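Local coordinates for protein klebicin C activity (Klebsiella pneumoniae, PDB 7NNA) that is the Tol-binding domain of a Klebsiella bacteriocin and probably helps carry the toxin into target cells by way of the efflux channel TolC, at residues K30-T33 with E34-K38; K38-A41 with A42-R46; Q134-E137 with Q138-A142; K161-A164 with D165-A169. All coordinates share one frame; numbering follows the deposited sequence. Where two conformers were deposited one is given.

Interaction 1: residues K30-T33 with E34-K38; sequences KWTT and ENLAK
Glu34 reaches back one helical turn to Lys30, the charged ends meeting in a long salt bridge, NZ of Lys30 standing 3.9 Å from OE2 of Glu34. A water bridges the two ends, accepting from Lys30 NZ at 2.7 Å and lying very close to Glu34 OE2; Glu34 has a second conformer, so this holds for one. The lysine chain is bent at chi3 and chi4, which curls its ammonium group toward the carboxylate. Glu34 N bonds to Lys30 O. Next in line, Asn35 carries its CB over one face of the Trp31 indole, 4.1 Å from the centroid of the six-membered ring, a CH-pi contact set toward the rim. Indole and amide run side by side with their planes only 10° apart. Trp31 CG is anti to its main-chain nitrogen (chi1 -173°), the setting that brings the ring alongside the following turn. At the amide end, water 2 accepts from Asn35 ND2 at 2.9 Å and donates to Thr32 O, an oxygen that Leu36 N also uses. Leu36 CD1 lies 4.3 Å from Thr32 CG2, a loose aliphatic touch. Ala37 N closes the series on Thr33 O at 2.8 Å. This turn belongs to helix 14-79, and Thr33 and Leu36 face helix 93-197: Thr33 OG1 bonds to Glu155, and Leu36 packs on Lys147 and Ala151.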
loop_
_atom_site.group_PDB
_atom_site.type_symbol
_atom_site.label_atom_id
_atom_site.label_comp_id
_atom_site.label_asym_id
_atom_site.label_seq_id
_atom_site.Cartn_x
_atom_site.Cartn_y
_atom_site.Cartn_z
ATOM N N LYS A 30 -7.095 -6.196 17.325
ATOM C CA LYS A 30 -5.642 -5.988 17.273
ATOM C C LYS A 30 -5.027 -6.764 16.135
ATOM O O LYS A 30 -4.114 -6.250 15.485
ATOM C CB LYS A 30 -4.910 -6.451 18.569
ATOM C CG LYS A 30 -5.116 -5.515 19.708
ATOM C CD LYS A 30 -4.422 -6.030 20.990
ATOM C CE LYS A 30 -2.939 -6.088 20.778
ATOM N NZ LYS A 30 -2.357 -4.736 20.597
ATOM N N TRP A 31 -5.417 -8.035 15.972
ATOM C CA TRP A 31 -4.873 -8.887 14.891
ATOM C C TRP A 31 -5.194 -8.215 13.503
ATOM O O TRP A 31 -4.321 -8.132 12.621
ATOM C CB TRP A 31 -5.516 -10.295 14.992
ATOM C CG TRP A 31 -4.855 -11.231 14.020
ATOM C CD1 TRP A 31 -3.746 -12.009 14.245
ATOM C CD2 TRP A 31 -5.174 -11.371 12.633
ATOM N NE1 TRP A 31 -3.385 -12.652 13.088
ATOM C CE2 TRP A 31 -4.178 -12.191 12.055
ATOM C CE3 TRP A 31 -6.157 -10.815 11.795
ATOM C CZ2 TRP A 31 -4.194 -12.541 10.688
ATOM C CZ3 TRP A 31 -6.133 -11.116 10.439
ATOM C CH2 TRP A 31 -5.201 -12.020 9.912
ATOM N N THR A 32 -6.452 -7.774 13.318
ATOM C CA THR A 32 -6.860 -7.110 12.055
ATOM C C THR A 32 -6.001 -5.864 11.776
ATOM O O THR A 32 -5.515 -5.694 10.640
ATOM C CB THR A 32 -8.319 -6.718 12.202
ATOM O OG1 THR A 32 -9.022 -7.956 12.177
ATOM C CG2 THR A 32 -8.817 -5.772 11.016
ATOM N N THR A 33 -5.804 -5.006 12.790
ATOM C CA THR A 33 -4.979 -3.809 12.591
ATOM C C THR A 33 -3.533 -4.191 12.259
ATOM O O THR A 33 -2.975 -3.635 11.321
ATOM C CB THR A 33 -4.983 -2.967 13.879
ATOM O OG1 THR A 33 -6.284 -2.550 14.142
ATOM C CG2 THR A 33 -4.048 -1.703 13.791
ATOM N N GLU A 34 -2.952 -5.129 12.985
ATOM C CA GLU A 34 -1.575 -5.563 12.748
ATOM C C GLU A 34 -1.403 -6.126 11.339
ATOM O O GLU A 34 -0.361 -5.875 10.705
ATOM C CB GLU A 34 -1.151 -6.595 13.817
ATOM C CG GLU A 34 -0.936 -5.996 15.203
ATOM C CD GLU A 34 -0.910 -6.955 16.392
ATOM O OE1 GLU A 34 -1.207 -8.160 16.215
ATOM O OE2 GLU A 34 -0.642 -6.482 17.519
ATOM N N ASN A 35 -2.389 -6.905 10.862
ATOM C CA ASN A 35 -2.378 -7.478 9.506
ATOM C C ASN A 35 -2.422 -6.369 8.454
ATOM O O ASN A 35 -1.667 -6.411 7.469
ATOM C CB ASN A 35 -3.525 -8.499 9.329
ATOM C CG ASN A 35 -3.627 -9.071 7.909
ATOM O OD1 ASN A 35 -2.724 -9.779 7.485
ATOM N ND2 ASN A 35 -4.698 -8.710 7.116
ATOM N N LEU A 36 -3.236 -5.327 8.709
ATOM C CA LEU A 36 -3.299 -4.212 7.809
ATOM C C LEU A 36 -2.064 -3.352 7.845
ATOM O O LEU A 36 -1.660 -2.832 6.781
ATOM C CB LEU A 36 -4.596 -3.371 8.047
ATOM C CG LEU A 36 -5.761 -3.917 7.182
ATOM C CD1 LEU A 36 -7.112 -3.472 7.785
ATOM C CD2 LEU A 36 -5.668 -3.406 5.678
ATOM N N ALA A 37 -1.452 -3.223 9.004
ATOM C CA ALA A 37 -0.226 -2.422 9.142
ATOM C C ALA A 37 0.912 -3.125 8.358
ATOM O O ALA A 37 1.699 -2.458 7.660
ATOM C CB ALA A 37 0.115 -2.293 10.614
ATOM N N LYS A 38 0.987 -4.463 8.455
ATOM C CA LYS A 38 2.025 -5.197 7.704
ATOM C C LYS A 38 1.748 -5.072 6.204
ATOM O O LYS A 38 2.702 -4.908 5.403
ATOM C CB LYS A 38 2.015 -6.676 8.117
ATOM C CG LYS A 38 2.729 -6.748 9.467
ATOM C CD LYS A 38 2.996 -8.121 10.029
ATOM C CE LYS A 38 4.062 -8.067 11.123
ATOM N NZ LYS A 38 3.608 -7.303 12.330
HETATM O O HOH W 1 -0.711 -4.191 18.541
HETATM O O HOH W 2 -6.843 -7.229 8.458
#

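Interaction 2: residues K38-A41 with A42-R46; sequences KTQA and AQAER
Gln43 packs on the preceding turn through its CB, which lies 3.2 Å from Thr39 O, the same oxygen that takes the Gln43 backbone N-H. CG stands anti to the main-chain nitrogen (chi1 -175°), and a bend at chi2 (55°) sends the rest of the chain away from segment 38-41. At the tip the amide divides its work. In the conformer of Arg46 described here, OE1 receives two N-H groups from it, NH2 at 2.9 Å and NE at 3.2 Å, so the guanidinium grips one oxygen side-on. OE1 lies in the guanidinium plane, yet both nitrogens approach it from the same face of the amide, with NE 46° out of the carbonyl plane. NE2 turns to the other helix and bonds to Glu137. Ala42 O lies 3.9 Å above the centre of one guanidinium face. Glu45 CG rests 3.4 Å from Ala41 O, and water 3 donates to both Ala41 O and Glu45 OE2; that carboxylate also has a salt bridge to Lys48. The two partners of the buried Gln43 amide together favour its orientation: the arginine wants an acceptor and the carboxylate a donor.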
loop_
_atom_site.group_PDB
_atom_site.type_symbol
_atom_site.label_atom_id
_atom_site.label_comp_id
_atom_site.label_asym_id
_atom_site.label_seq_id
_atom_site.Cartn_x
_atom_site.Cartn_y
_atom_site.Cartn_z
ATOM N N LYS A 38 0.987 -4.463 8.455
ATOM C CA LYS A 38 2.025 -5.197 7.704
ATOM C C LYS A 38 1.748 -5.072 6.204
ATOM O O LYS A 38 2.702 -4.908 5.403
ATOM C CB LYS A 38 2.015 -6.676 8.117
ATOM C CG LYS A 38 2.729 -6.748 9.467
ATOM C CD LYS A 38 2.996 -8.121 10.029
ATOM C CE LYS A 38 4.062 -8.067 11.123
ATOM N NZ LYS A 38 3.608 -7.303 12.330
ATOM N N THR A 39 0.466 -5.142 5.829
ATOM C CA THR A 39 0.051 -4.985 4.413
ATOM C C THR A 39 0.435 -3.594 3.897
ATOM O O THR A 39 0.910 -3.471 2.741
ATOM C CB THR A 39 -1.465 -5.189 4.236
ATOM O OG1 THR A 39 -1.792 -6.541 4.672
ATOM C CG2 THR A 39 -1.838 -5.126 2.786
ATOM N N GLN A 40 0.244 -2.576 4.719
ATOM C CA GLN A 40 0.601 -1.203 4.311
ATOM C C GLN A 40 2.074 -1.080 4.044
ATOM O O GLN A 40 2.485 -0.510 2.995
ATOM C CB GLN A 40 0.128 -0.188 5.394
ATOM C CG GLN A 40 0.289 1.273 5.020
ATOM C CD GLN A 40 1.714 1.805 5.114
ATOM O OE1 GLN A 40 2.540 1.325 5.913
ATOM N NE2 GLN A 40 2.035 2.855 4.340
ATOM N N ALA A 41 2.878 -1.620 4.968
ATOM C CA ALA A 41 4.360 -1.524 4.859
ATOM C C ALA A 41 4.820 -2.306 3.626
ATOM O O ALA A 41 5.673 -1.813 2.874
ATOM C CB ALA A 41 5.022 -2.090 6.145
ATOM N N ALA A 42 4.256 -3.515 3.380
ATOM C CA ALA A 42 4.635 -4.298 2.171
ATOM C C ALA A 42 4.187 -3.589 0.854
ATOM O O ALA A 42 4.919 -3.602 -0.155
ATOM C CB ALA A 42 4.043 -5.737 2.210
ATOM N N GLN A 43 3.041 -2.932 0.881
ATOM C CA GLN A 43 2.537 -2.222 -0.306
ATOM C C GLN A 43 3.335 -0.927 -0.595
ATOM O O GLN A 43 3.540 -0.563 -1.785
ATOM C CB GLN A 43 1.056 -1.901 -0.097
ATOM C CG GLN A 43 0.398 -1.256 -1.341
ATOM C CD GLN A 43 0.574 -2.081 -2.586
ATOM O OE1 GLN A 43 0.495 -3.283 -2.547
ATOM N NE2 GLN A 43 0.787 -1.460 -3.727
ATOM N N ALA A 44 3.789 -0.196 0.460
ATOM C CA ALA A 44 4.693 0.960 0.253
ATOM C C ALA A 44 6.000 0.459 -0.419
ATOM O O ALA A 44 6.581 1.163 -1.279
ATOM C CB ALA A 44 5.051 1.587 1.606
ATOM N N GLU A 45 6.509 -0.756 0.006
ATOM C CA GLU A 45 7.698 -1.283 -0.667
ATOM C C GLU A 45 7.435 -1.595 -2.153
ATOM O O GLU A 45 8.300 -1.368 -2.989
ATOM C CB GLU A 45 8.308 -2.469 0.084
ATOM C CG GLU A 45 8.790 -2.062 1.474
ATOM C CD GLU A 45 9.826 -0.946 1.481
ATOM O OE1 GLU A 45 10.786 -1.023 0.689
ATOM O OE2 GLU A 45 9.647 0.030 2.240
ATOM N N ARG A 46 6.255 -2.109 -2.487
ATOM C CA ARG A 46 5.903 -2.372 -3.901
ATOM C C ARG A 46 5.764 -1.087 -4.670
ATOM O O ARG A 46 6.210 -1.020 -5.823
ATOM C CB ARG A 46 4.644 -3.234 -4.034
ATOM C CG ARG A 46 5.019 -4.711 -3.963
ATOM C CD ARG A 46 3.856 -5.670 -4.142
ATOM N NE ARG A 46 2.804 -5.365 -3.197
ATOM C CZ ARG A 46 2.515 -6.078 -2.124
ATOM N NH1 ARG A 46 3.174 -7.207 -1.863
ATOM N NH2 ARG A 46 1.560 -5.692 -1.317
HETATM O O HOH W 3 7.548 0.055 3.958
#

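Interaction 3: residues Q134-E137 with Q138-A142; sequences QEEE and QRKQA
Glu136 and Arg139 form a two-pronged salt bridge, side by side and pointing the same way. Arg139 NE gives its N-H to Glu136 OE1 at 2.9 Å, nearly straight at 173°, and NH2 gives one to OE2 at 2.8 Å. Both oxygens are met on their syn side and lie near the guanidinium plane, although carboxylate and guanidinium are turned 31° apart. The arginine bends at chi3 (66°), which swings its guanidinium alongside the acid. Lys140 crosses Glu136 at about a right angle, its CD 3.4 Å from OE2, and carries its own charge on to Glu137, where NZ lies 3.0 Å from OE1 in a salt bridge and bonds only weakly to OE2. Gln134 NE2 donates to Gln138 OE1 at 2.9 Å; the donor stands above the carbonyl plane of Gln138, and the two amides are strongly twisted against each other. Behind these pairs, backbone bonds such as Gln138 N to Gln134 O, 3.0 Å, hold the successive turns in step. A second shell comes from helix 14-79, which lies against this turn of helix 93-197: Gln43 bonds to Glu137 OE1, Gln54 bonds to Gln134 OE1, and Met51 packs on both Gln134 and Gln138.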
loop_
_atom_site.group_PDB
_atom_site.type_symbol
_atom_site.label_atom_id
_atom_site.label_comp_id
_atom_site.label_asym_id
_atom_site.label_seq_id
_atom_site.Cartn_x
_atom_site.Cartn_y
_atom_site.Cartn_z
ATOM N N GLN A 134 3.177 2.162 -11.553
ATOM C CA GLN A 134 3.522 2.981 -10.347
ATOM C C GLN A 134 2.235 3.582 -9.811
ATOM O O GLN A 134 1.979 3.547 -8.585
ATOM C CB GLN A 134 4.506 4.144 -10.636
ATOM C CG GLN A 134 4.771 5.101 -9.409
ATOM C CD GLN A 134 5.766 6.216 -9.735
ATOM O OE1 GLN A 134 6.591 6.063 -10.628
ATOM N NE2 GLN A 134 5.771 7.367 -8.989
ATOM N N GLU A 135 1.407 4.136 -10.720
ATOM C CA GLU A 135 0.134 4.739 -10.323
ATOM C C GLU A 135 -0.720 3.720 -9.625
ATOM O O GLU A 135 -1.322 4.038 -8.597
ATOM C CB GLU A 135 -0.642 5.275 -11.576
ATOM C CG GLU A 135 -0.085 6.574 -12.098
ATOM C CD GLU A 135 -0.318 6.840 -13.585
ATOM O OE1 GLU A 135 -1.245 6.240 -14.184
ATOM O OE2 GLU A 135 0.432 7.671 -14.148
ATOM N N GLU A 136 -0.815 2.500 -10.189
ATOM C CA GLU A 136 -1.657 1.451 -9.555
ATOM C C GLU A 136 -1.141 1.035 -8.196
ATOM O O GLU A 136 -1.941 0.838 -7.283
ATOM C CB GLU A 136 -1.797 0.236 -10.508
ATOM C CG GLU A 136 -2.540 -0.966 -9.943
ATOM C CD GLU A 136 -3.986 -0.729 -9.526
ATOM O OE1 GLU A 136 -4.571 0.297 -9.938
ATOM O OE2 GLU A 136 -4.518 -1.558 -8.757
ATOM N N GLU A 137 0.184 0.910 -8.011
ATOM C CA GLU A 137 0.702 0.518 -6.683
ATOM C C GLU A 137 0.435 1.663 -5.653
ATOM O O GLU A 137 0.209 1.383 -4.488
ATOM C CB GLU A 137 2.195 0.203 -6.760
ATOM C CG GLU A 137 2.486 -1.070 -7.559
ATOM C CD GLU A 137 1.662 -2.319 -7.262
ATOM O OE1 GLU A 137 1.399 -2.637 -6.082
ATOM O OE2 GLU A 137 1.283 -3.009 -8.234
ATOM N N GLN A 138 0.509 2.935 -6.079
ATOM C CA GLN A 138 0.203 4.068 -5.192
ATOM C C GLN A 138 -1.288 4.075 -4.887
ATOM O O GLN A 138 -1.667 4.330 -3.754
ATOM C CB GLN A 138 0.599 5.376 -5.890
ATOM C CG GLN A 138 2.120 5.483 -6.001
ATOM C CD GLN A 138 2.599 6.740 -6.746
ATOM O OE1 GLN A 138 3.792 6.975 -6.842
ATOM N NE2 GLN A 138 1.727 7.564 -7.310
ATOM N N ARG A 139 -2.145 3.738 -5.856
ATOM C CA ARG A 139 -3.600 3.683 -5.610
ATOM C C ARG A 139 -3.880 2.607 -4.534
ATOM O O ARG A 139 -4.680 2.842 -3.573
ATOM C CB ARG A 139 -4.355 3.336 -6.933
ATOM C CG ARG A 139 -5.896 3.377 -6.798
ATOM C CD ARG A 139 -6.654 2.631 -7.953
ATOM N NE ARG A 139 -6.406 1.175 -7.921
ATOM C CZ ARG A 139 -6.992 0.320 -7.086
ATOM N NH1 ARG A 139 -7.897 0.748 -6.210
ATOM N NH2 ARG A 139 -6.662 -0.961 -7.099
ATOM N N LYS A 140 -3.277 1.422 -4.707
ATOM C CA LYS A 140 -3.517 0.332 -3.748
ATOM C C LYS A 140 -2.999 0.706 -2.360
ATOM O O LYS A 140 -3.613 0.359 -1.340
ATOM C CB LYS A 140 -2.836 -0.953 -4.223
ATOM C CG LYS A 140 -3.476 -1.439 -5.511
ATOM C CD LYS A 140 -3.043 -2.808 -5.953
ATOM C CE LYS A 140 -1.594 -2.879 -6.251
ATOM N NZ LYS A 140 -1.130 -4.286 -6.475
ATOM N N GLN A 141 -1.828 1.358 -2.311
ATOM C CA GLN A 141 -1.279 1.808 -1.033
ATOM C C GLN A 141 -2.249 2.764 -0.299
ATOM O O GLN A 141 -2.493 2.577 0.898
ATOM C CB GLN A 141 0.089 2.506 -1.261
ATOM C CG GLN A 141 0.766 2.764 0.120
ATOM C CD GLN A 141 2.050 3.565 -0.040
ATOM O OE1 GLN A 141 2.739 3.431 -1.060
ATOM N NE2 GLN A 141 2.352 4.435 0.918
ATOM N N ALA A 142 -2.810 3.767 -0.990
ATOM C CA ALA A 142 -3.749 4.732 -0.374
ATOM C C ALA A 142 -5.021 3.981 0.094
ATOM O O ALA A 142 -5.565 4.314 1.152
ATOM C CB ALA A 142 -4.117 5.840 -1.393
#

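Interaction 4: residues K161-A164 with D165-A169; sequences KAEA and DRIAA
Lys161 and Asp165 are joined by a salt bridge one turn apart, with NZ 2.8 Å from OD2 on the syn lone pair and a weak second bond to OD1. The lysine chain folds at chi2 (53°), which lays CD and CE against the carboxylate as well, CE being 3.5 Å from Asp165 OD1. Asp165 CG also sits close over the previous turn, 3.3 Å from Lys161 O, whose own partner is Asp165 N. This is the firmer side of the contact, and it faces the other helix: OD2 takes a further hydrogen bond from Ser22, and Asp165 touches Ala19. An ammonium and a hydroxyl both at OD2 would probably stabilise the negative charge. The fold here is a long antiparallel helical hairpin, in which helix 93-197 runs back along helix 14-79 in the manner of a coiled coil; Ala162 meets His26 across that seam. Away from it lies the outer pair, exposed Glu163 and partly exposed Arg166. The bond from Arg166 NH1 to Glu163 OE2 is short, 2.6 Å, and its detail doubtful, since the nitrogen is pressed over the carboxylate at 2.8 Å from Glu163 CD. NE has its own partner, a salt bridge to Glu170. Ile167 CD1 comes within 3.5 Å of Glu163 OE2, an aliphatic end beside the carboxylate, and Ala164 and Ala168, both exposed, add only methyl groups here.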
loop_
_atom_site.group_PDB
_atom_site.type_symbol
_atom_site.label_atom_id
_atom_site.label_comp_id
_atom_site.label_asym_id
_atom_site.label_seq_id
_atom_site.Cartn_x
_atom_site.Cartn_y
_atom_site.Cartn_z
ATOM N N LYS A 161 -14.436 -0.722 24.913
ATOM C CA LYS A 161 -15.513 -1.636 25.371
ATOM C C LYS A 161 -14.959 -2.747 26.292
ATOM O O LYS A 161 -15.534 -3.006 27.340
ATOM C CB LYS A 161 -16.222 -2.240 24.157
ATOM C CG LYS A 161 -17.440 -3.120 24.472
ATOM C CD LYS A 161 -18.478 -2.409 25.387
ATOM C CE LYS A 161 -19.812 -3.131 25.578
ATOM N NZ LYS A 161 -19.692 -4.624 25.640
ATOM N N ALA A 162 -13.848 -3.397 25.922
ATOM C CA ALA A 162 -13.231 -4.448 26.741
ATOM C C ALA A 162 -12.864 -3.862 28.132
ATOM O O ALA A 162 -13.150 -4.478 29.164
ATOM C CB ALA A 162 -11.961 -4.969 26.049
ATOM N N GLU A 163 -12.333 -2.631 28.147
ATOM C CA GLU A 163 -11.956 -1.997 29.399
ATOM C C GLU A 163 -13.175 -1.681 30.243
ATOM O O GLU A 163 -13.171 -1.952 31.447
ATOM C CB GLU A 163 -11.085 -0.742 29.156
ATOM C CG GLU A 163 -10.712 -0.070 30.468
ATOM C CD GLU A 163 -9.485 -0.599 31.191
ATOM O OE1 GLU A 163 -8.662 -1.301 30.558
ATOM O OE2 GLU A 163 -9.348 -0.320 32.407
ATOM N N ALA A 164 -14.244 -1.134 29.626
ATOM C CA ALA A 164 -15.444 -0.802 30.364
ATOM C C ALA A 164 -16.074 -2.073 30.949
ATOM O O ALA A 164 -16.596 -2.023 32.072
ATOM C CB ALA A 164 -16.426 -0.065 29.464
ATOM N N ASP A 165 -16.068 -3.164 30.189
ATOM C CA ASP A 165 -16.628 -4.421 30.679
ATOM C C ASP A 165 -15.828 -4.987 31.811
ATOM O O ASP A 165 -16.420 -5.508 32.776
ATOM C CB ASP A 165 -16.792 -5.476 29.558
ATOM C CG ASP A 165 -17.847 -5.106 28.503
ATOM O OD1 ASP A 165 -18.580 -4.138 28.709
ATOM O OD2 ASP A 165 -17.865 -5.732 27.442
ATOM N N ARG A 166 -14.509 -4.896 31.730
ATOM C CA ARG A 166 -13.666 -5.386 32.840
ATOM C C ARG A 166 -13.941 -4.559 34.134
ATOM O O ARG A 166 -14.051 -5.131 35.236
ATOM C CB ARG A 166 -12.177 -5.294 32.473
ATOM C CG ARG A 166 -11.290 -6.053 33.437
ATOM C CD ARG A 166 -9.859 -5.639 33.259
ATOM N NE ARG A 166 -9.559 -4.633 34.256
ATOM C CZ ARG A 166 -9.453 -3.338 34.031
ATOM N NH1 ARG A 166 -9.529 -2.868 32.794
ATOM N NH2 ARG A 166 -9.217 -2.500 35.040
ATOM N N ILE A 167 -14.036 -3.238 34.019
ATOM C CA ILE A 167 -14.284 -2.387 35.191
ATOM C C ILE A 167 -15.689 -2.681 35.738
ATOM O O ILE A 167 -15.864 -2.719 36.971
ATOM C CB ILE A 167 -14.035 -0.872 34.833
ATOM C CG1 ILE A 167 -12.555 -0.588 34.677
ATOM C CG2 ILE A 167 -14.673 0.145 35.823
ATOM C CD1 ILE A 167 -12.294 0.711 33.901
ATOM N N ALA A 168 -16.675 -2.953 34.855
ATOM C CA ALA A 168 -18.039 -3.276 35.331
ATOM C C ALA A 168 -18.011 -4.592 36.100
ATOM O O ALA A 168 -18.663 -4.720 37.144
ATOM C CB ALA A 168 -18.992 -3.399 34.138
ATOM N N ALA A 169 -17.219 -5.577 35.617
ATOM C CA ALA A 169 -17.092 -6.850 36.323
ATOM C C ALA A 169 -16.469 -6.644 37.707
ATOM O O ALA A 169 -16.945 -7.223 38.736
ATOM C CB ALA A 169 -16.285 -7.838 35.465
#

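All four contacts are turns of the same helical hairpin, interactions 1 and 2 on helix 14-79, interactions 3 and 4 on helix 93-197. Interactions 1 and 2 share Lys38, their centres 12 Å apart. Interaction 2 meets interaction 3 across the hairpin, where Gln43 NE2 lies 2.7 Å from Glu137 OE1 and Gln43 CG packs 3.5 Å from Gln141 CA; in the Arg46 conformer described, polar contacts run from Arg46 through Gln43 and Glu137 to Lys140. Interaction 1 does not touch interaction 3, the nearest atoms being about 8 Å apart. Interaction 4 stands farther along the rod, centre to centre about 40 Å from interaction 3 but 23 Å from interaction 1, with nearest atoms about 9 Å apart.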